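Local coordinates for protein L-fuculose phosphate aldolase (Streptococcus pneumoniae, PDB 4C24) that is a zinc-binding member of the class II aldolase and adducin family, with an AraD-like fold, built as an assembly of four chains, at residues T101-P115 with V176-L188. Residues are numbered along the deposited sequence; the frame is centred on the assembly and turned at random. Where two conformers were deposited one is given.
Sequences TTYATVLACLREPLP and VEEVEYCAKIYCL. With SO4 (sulfate ion), chain D; SO4 (sulfate ion), chain B.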
# COMPACT_ATOMS: atom_id res chain seq x y z
N THR A 101 8.73 -11.35 2.08
CA THR A 101 7.59 -10.60 1.59
C THR A 101 6.63 -10.26 2.74
O THR A 101 7.01 -10.34 3.93
CB THR A 101 6.91 -11.34 0.43
OG1 THR A 101 6.33 -12.54 0.94
CG2 THR A 101 7.91 -11.63 -0.71
N THR A 102 5.43 -9.81 2.42
CA THR A 102 4.52 -9.45 3.51
C THR A 102 3.63 -10.60 3.99
O THR A 102 3.93 -11.19 5.04
CB THR A 102 3.69 -8.22 3.17
OG1 THR A 102 4.59 -7.18 2.79
CG2 THR A 102 2.85 -7.77 4.38
N TYR A 103 2.58 -10.91 3.24
CA TYR A 103 1.60 -11.88 3.76
C TYR A 103 2.10 -13.30 3.77
O TYR A 103 1.67 -14.11 4.62
CB TYR A 103 0.25 -11.73 3.06
CG TYR A 103 -0.44 -10.46 3.46
CD1 TYR A 103 -0.18 -9.26 2.81
CD2 TYR A 103 -1.34 -10.44 4.54
CE1 TYR A 103 -0.81 -8.09 3.18
CE2 TYR A 103 -1.98 -9.28 4.91
CZ TYR A 103 -1.71 -8.08 4.25
OH TYR A 103 -2.35 -6.92 4.61
N ALA A 104 2.97 -13.67 2.84
CA ALA A 104 3.61 -14.97 2.89
C ALA A 104 4.40 -15.10 4.19
O ALA A 104 4.39 -16.16 4.80
CB ALA A 104 4.46 -15.19 1.65
N THR A 105 5.04 -14.03 4.63
CA THR A 105 5.81 -14.07 5.86
C THR A 105 4.88 -14.07 7.07
O THR A 105 5.21 -14.72 8.05
CB THR A 105 6.79 -12.90 5.90
OG1 THR A 105 7.66 -13.05 4.79
CG2 THR A 105 7.62 -12.91 7.18
N VAL A 106 3.75 -13.36 6.98
CA VAL A 106 2.69 -13.49 8.02
C VAL A 106 2.35 -14.95 8.26
O VAL A 106 2.36 -15.45 9.42
CB VAL A 106 1.44 -12.69 7.65
CG1 VAL A 106 0.26 -13.05 8.57
CG2 VAL A 106 1.79 -11.22 7.72
N LEU A 107 2.02 -15.65 7.18
CA LEU A 107 1.71 -17.08 7.30
C LEU A 107 2.89 -17.84 7.90
O LEU A 107 2.73 -18.68 8.76
CB LEU A 107 1.29 -17.65 5.97
CG LEU A 107 -0.08 -17.15 5.52
CD1 LEU A 107 -0.38 -17.72 4.14
CD2 LEU A 107 -1.20 -17.61 6.50
N ALA A 108 4.11 -17.52 7.47
CA ALA A 108 5.30 -18.17 8.00
C ALA A 108 5.46 -17.94 9.50
O ALA A 108 5.98 -18.81 10.20
CB ALA A 108 6.52 -17.61 7.25
N CYS A 109 5.10 -16.76 9.98
CA CYS A 109 5.25 -16.45 11.40
C CYS A 109 4.18 -17.09 12.26
O CYS A 109 4.40 -17.26 13.46
CB CYS A 109 5.37 -14.95 11.65
SG CYS A 109 6.86 -14.24 10.89
N LEU A 110 3.05 -17.39 11.64
CA LEU A 110 1.99 -18.19 12.27
C LEU A 110 2.32 -19.66 12.14
O LEU A 110 1.66 -20.51 12.77
CB LEU A 110 0.66 -17.93 11.58
CG LEU A 110 0.08 -16.54 11.75
CD1 LEU A 110 -0.85 -16.22 10.59
CD2 LEU A 110 -0.60 -16.40 13.10
N ARG A 111 3.30 -19.99 11.30
CA ARG A 111 3.58 -21.37 10.90
C ARG A 111 2.31 -22.06 10.33
O ARG A 111 1.98 -23.21 10.67
CB ARG A 111 4.27 -22.14 12.03
CG ARG A 111 5.52 -21.43 12.51
CD ARG A 111 6.29 -22.20 13.55
NE ARG A 111 7.45 -21.48 14.02
CZ ARG A 111 8.34 -21.98 14.86
NH1 ARG A 111 8.16 -23.21 15.37
NH2 ARG A 111 9.38 -21.27 15.27
N GLU A 112 1.61 -21.32 9.46
CA GLU A 112 0.37 -21.74 8.83
C GLU A 112 0.60 -21.91 7.35
O GLU A 112 1.21 -21.03 6.73
CB GLU A 112 -0.72 -20.70 9.02
CG GLU A 112 -1.32 -20.66 10.42
CD GLU A 112 -2.46 -21.65 10.62
OE1 GLU A 112 -2.77 -22.43 9.69
OE2 GLU A 112 -3.05 -21.63 11.72
N PRO A 113 0.19 -23.04 6.78
CA PRO A 113 0.33 -23.26 5.35
C PRO A 113 -0.64 -22.42 4.53
O PRO A 113 -1.61 -21.85 5.03
CB PRO A 113 0.04 -24.74 5.19
CG PRO A 113 -0.94 -25.05 6.32
CD PRO A 113 -0.55 -24.15 7.45
N LEU A 114 -0.36 -22.32 3.23
CA LEU A 114 -1.25 -21.60 2.33
C LEU A 114 -2.02 -22.55 1.43
O LEU A 114 -1.42 -23.23 0.59
CB LEU A 114 -0.40 -20.66 1.45
CG LEU A 114 -1.09 -19.89 0.33
CD1 LEU A 114 -2.21 -19.00 0.82
CD2 LEU A 114 -0.05 -19.05 -0.39
N PRO A 115 -3.35 -22.61 1.59
CA PRO A 115 -4.15 -23.48 0.76
C PRO A 115 -4.69 -22.80 -0.49
O PRO A 115 -4.43 -21.60 -0.68
CB PRO A 115 -5.33 -23.85 1.68
CG PRO A 115 -5.52 -22.61 2.48
CD PRO A 115 -4.18 -21.89 2.58
N VAL A 176 7.01 -16.00 -6.86
CA VAL A 176 7.07 -15.20 -5.64
C VAL A 176 5.90 -14.22 -5.64
O VAL A 176 5.16 -14.08 -4.66
CB VAL A 176 8.41 -14.44 -5.45
CG1 VAL A 176 8.31 -13.47 -4.27
CG2 VAL A 176 9.56 -15.41 -5.21
N GLU A 177 5.72 -13.53 -6.75
CA GLU A 177 4.65 -12.57 -6.84
C GLU A 177 3.29 -13.19 -6.62
O GLU A 177 2.47 -12.62 -5.89
CB GLU A 177 4.71 -11.91 -8.21
CG GLU A 177 3.81 -10.72 -8.40
CD GLU A 177 4.09 -10.05 -9.72
OE1 GLU A 177 3.68 -10.60 -10.75
OE2 GLU A 177 4.75 -9.00 -9.70
N GLU A 178 3.04 -14.32 -7.27
CA GLU A 178 1.74 -14.97 -7.19
C GLU A 178 1.50 -15.59 -5.83
O GLU A 178 0.39 -15.49 -5.29
CB GLU A 178 1.60 -16.03 -8.28
CG GLU A 178 0.17 -16.25 -8.69
CD GLU A 178 -0.51 -14.96 -9.14
OE1 GLU A 178 0.14 -14.09 -9.76
OE2 GLU A 178 -1.71 -14.82 -8.87
N VAL A 179 2.51 -16.23 -5.26
CA VAL A 179 2.35 -16.79 -3.90
C VAL A 179 2.12 -15.66 -2.89
O VAL A 179 1.28 -15.78 -2.00
CB VAL A 179 3.53 -17.67 -3.48
CG1 VAL A 179 3.40 -18.08 -2.01
CG2 VAL A 179 3.59 -18.89 -4.39
N GLU A 180 2.82 -14.54 -3.02
CA GLU A 180 2.57 -13.43 -2.11
C GLU A 180 1.11 -12.93 -2.28
O GLU A 180 0.42 -12.65 -1.27
CB GLU A 180 3.61 -12.31 -2.33
CG GLU A 180 3.32 -11.02 -1.55
CD GLU A 180 3.14 -11.17 -0.03
OE1 GLU A 180 3.73 -12.09 0.54
OE2 GLU A 180 2.50 -10.30 0.60
N TYR A 181 0.62 -12.86 -3.52
CA TYR A 181 -0.73 -12.41 -3.77
C TYR A 181 -1.73 -13.38 -3.12
O TYR A 181 -2.66 -12.93 -2.46
CB TYR A 181 -0.97 -12.30 -5.28
CG TYR A 181 -2.39 -12.05 -5.68
CD1 TYR A 181 -2.92 -10.77 -5.66
CD2 TYR A 181 -3.21 -13.10 -6.11
CE1 TYR A 181 -4.23 -10.53 -6.03
CE2 TYR A 181 -4.52 -12.89 -6.48
CZ TYR A 181 -5.04 -11.60 -6.45
OH TYR A 181 -6.34 -11.38 -6.82
N CYS A 182 -1.51 -14.66 -3.34
CA CYS A 182 -2.40 -15.69 -2.79
C CYS A 182 -2.36 -15.63 -1.28
O CYS A 182 -3.42 -15.78 -0.63
CB CYS A 182 -2.04 -17.08 -3.28
SG CYS A 182 -2.49 -17.34 -5.00
N ALA A 183 -1.17 -15.44 -0.70
CA ALA A 183 -1.07 -15.36 0.77
C ALA A 183 -1.88 -14.20 1.28
O ALA A 183 -2.57 -14.28 2.30
CB ALA A 183 0.38 -15.25 1.22
N LYS A 184 -1.77 -13.07 0.60
CA LYS A 184 -2.51 -11.88 0.96
C LYS A 184 -4.02 -12.11 0.88
O LYS A 184 -4.74 -11.77 1.81
CB LYS A 184 -2.06 -10.68 0.09
CG LYS A 184 -2.77 -9.40 0.50
CD LYS A 184 -2.20 -8.22 -0.26
CE LYS A 184 -2.88 -6.93 0.13
NZ LYS A 184 -2.17 -5.79 -0.54
N ILE A 185 -4.50 -12.67 -0.23
CA ILE A 185 -5.92 -12.94 -0.39
C ILE A 185 -6.38 -13.84 0.76
O ILE A 185 -7.43 -13.59 1.36
CB ILE A 185 -6.24 -13.60 -1.75
CG1 ILE A 185 -5.92 -12.63 -2.92
CG2 ILE A 185 -7.68 -14.11 -1.82
CD1 ILE A 185 -6.69 -11.34 -2.87
N TYR A 186 -5.59 -14.87 1.04
CA TYR A 186 -6.00 -15.86 2.07
C TYR A 186 -6.08 -15.18 3.42
O TYR A 186 -7.06 -15.39 4.19
CB TYR A 186 -5.01 -16.99 2.11
CG TYR A 186 -5.30 -18.06 3.13
CD1 TYR A 186 -6.48 -18.76 3.10
CD2 TYR A 186 -4.36 -18.38 4.10
CE1 TYR A 186 -6.70 -19.76 4.02
CE2 TYR A 186 -4.58 -19.37 5.03
CZ TYR A 186 -5.75 -20.06 4.97
OH TYR A 186 -5.98 -21.05 5.91
N CYS A 187 -5.08 -14.41 3.77
CA CYS A 187 -5.07 -13.74 5.07
C CYS A 187 -6.22 -12.76 5.22
O CYS A 187 -6.91 -12.69 6.24
CB CYS A 187 -3.74 -13.00 5.26
SG CYS A 187 -2.37 -14.08 5.66
N LEU A 188 -6.44 -11.95 4.19
CA LEU A 188 -7.50 -10.98 4.22
C LEU A 188 -8.86 -11.69 4.30
O LEU A 188 -9.77 -11.22 5.02
CB LEU A 188 -7.44 -10.06 2.99
CG LEU A 188 -6.22 -9.18 2.96
CD1 LEU A 188 -6.27 -8.37 1.67
CD2 LEU A 188 -6.04 -8.25 4.11
S SO4 D . 1.30 -4.99 1.20
O1 SO4 D . 2.67 -5.48 1.46
O2 SO4 D . 1.43 -3.81 0.32
O3 SO4 D . 0.58 -6.07 0.51
O4 SO4 D . 0.65 -4.65 2.48
S SO4 B . -4.22 -2.82 -1.52
O1 SO4 B . -4.26 -3.74 -2.67
O2 SO4 B . -3.17 -1.81 -1.81
O3 SO4 B . -5.54 -2.17 -1.44
O4 SO4 B . -3.91 -3.58 -0.29
O HOH W 1 -3.71 -22.49 6.68
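Pro115 sets its CD-CG edge on one face of the Tyr186 ring, CD over the centre, 3.5 Å from the centroid, a CH-pi contact; Leu107 CD1 sits at the ring edge, and Phe192 of the second subunit also meets the tyrosine. The phenol OH, 2.8 Å from a water, hands its proton to that molecule, which donates to Pro113 O and Glu112 OE1. Leu114, CG anti to the backbone N (chi1 174°), lays CD1 on Tyr186 CB at 3.7 Å and CD2 against Val179, Cys182 and Ala183; Leu107 CD2 touches Cys187 SG.

Tyr103 is a knob among Glu180, Lys184, Cys187 and Leu188. Lys184 CG covers one face, 3.8 Å from the ring centroid; Glu180 OE2 and O3 of the chain D sulfate lie at the edge, as does Cys187 SG farther off. The extended lysine carries NZ to that O3 and to O4 of the chain B sulfate; Thr102 OG1 donates to O1 of the chain D ion.

The short helix after strand 95-99 thus crosses helix 169-192 at 64°, bordering neighbouring subunits, with Ala104 and Leu107 also touching Leu156 of strand 154-157. Ala183 CB packs against the backbone of Tyr103 and Ala104. Glu180, bent at chi2 (54°), turns its carboxylate onto the start of helix 103-110. OE2 takes Tyr103 N on its syn lone pair at 2.7 Å; OE1 accepts Ala104 N at 2.9 Å and, from the opposite face of the carboxylate plane, Thr101 OG1 at 2.7 Å. Three donors hold the buried carboxylate and fix its rotation, and the helix N-terminal amides probably help stabilise its negative charge.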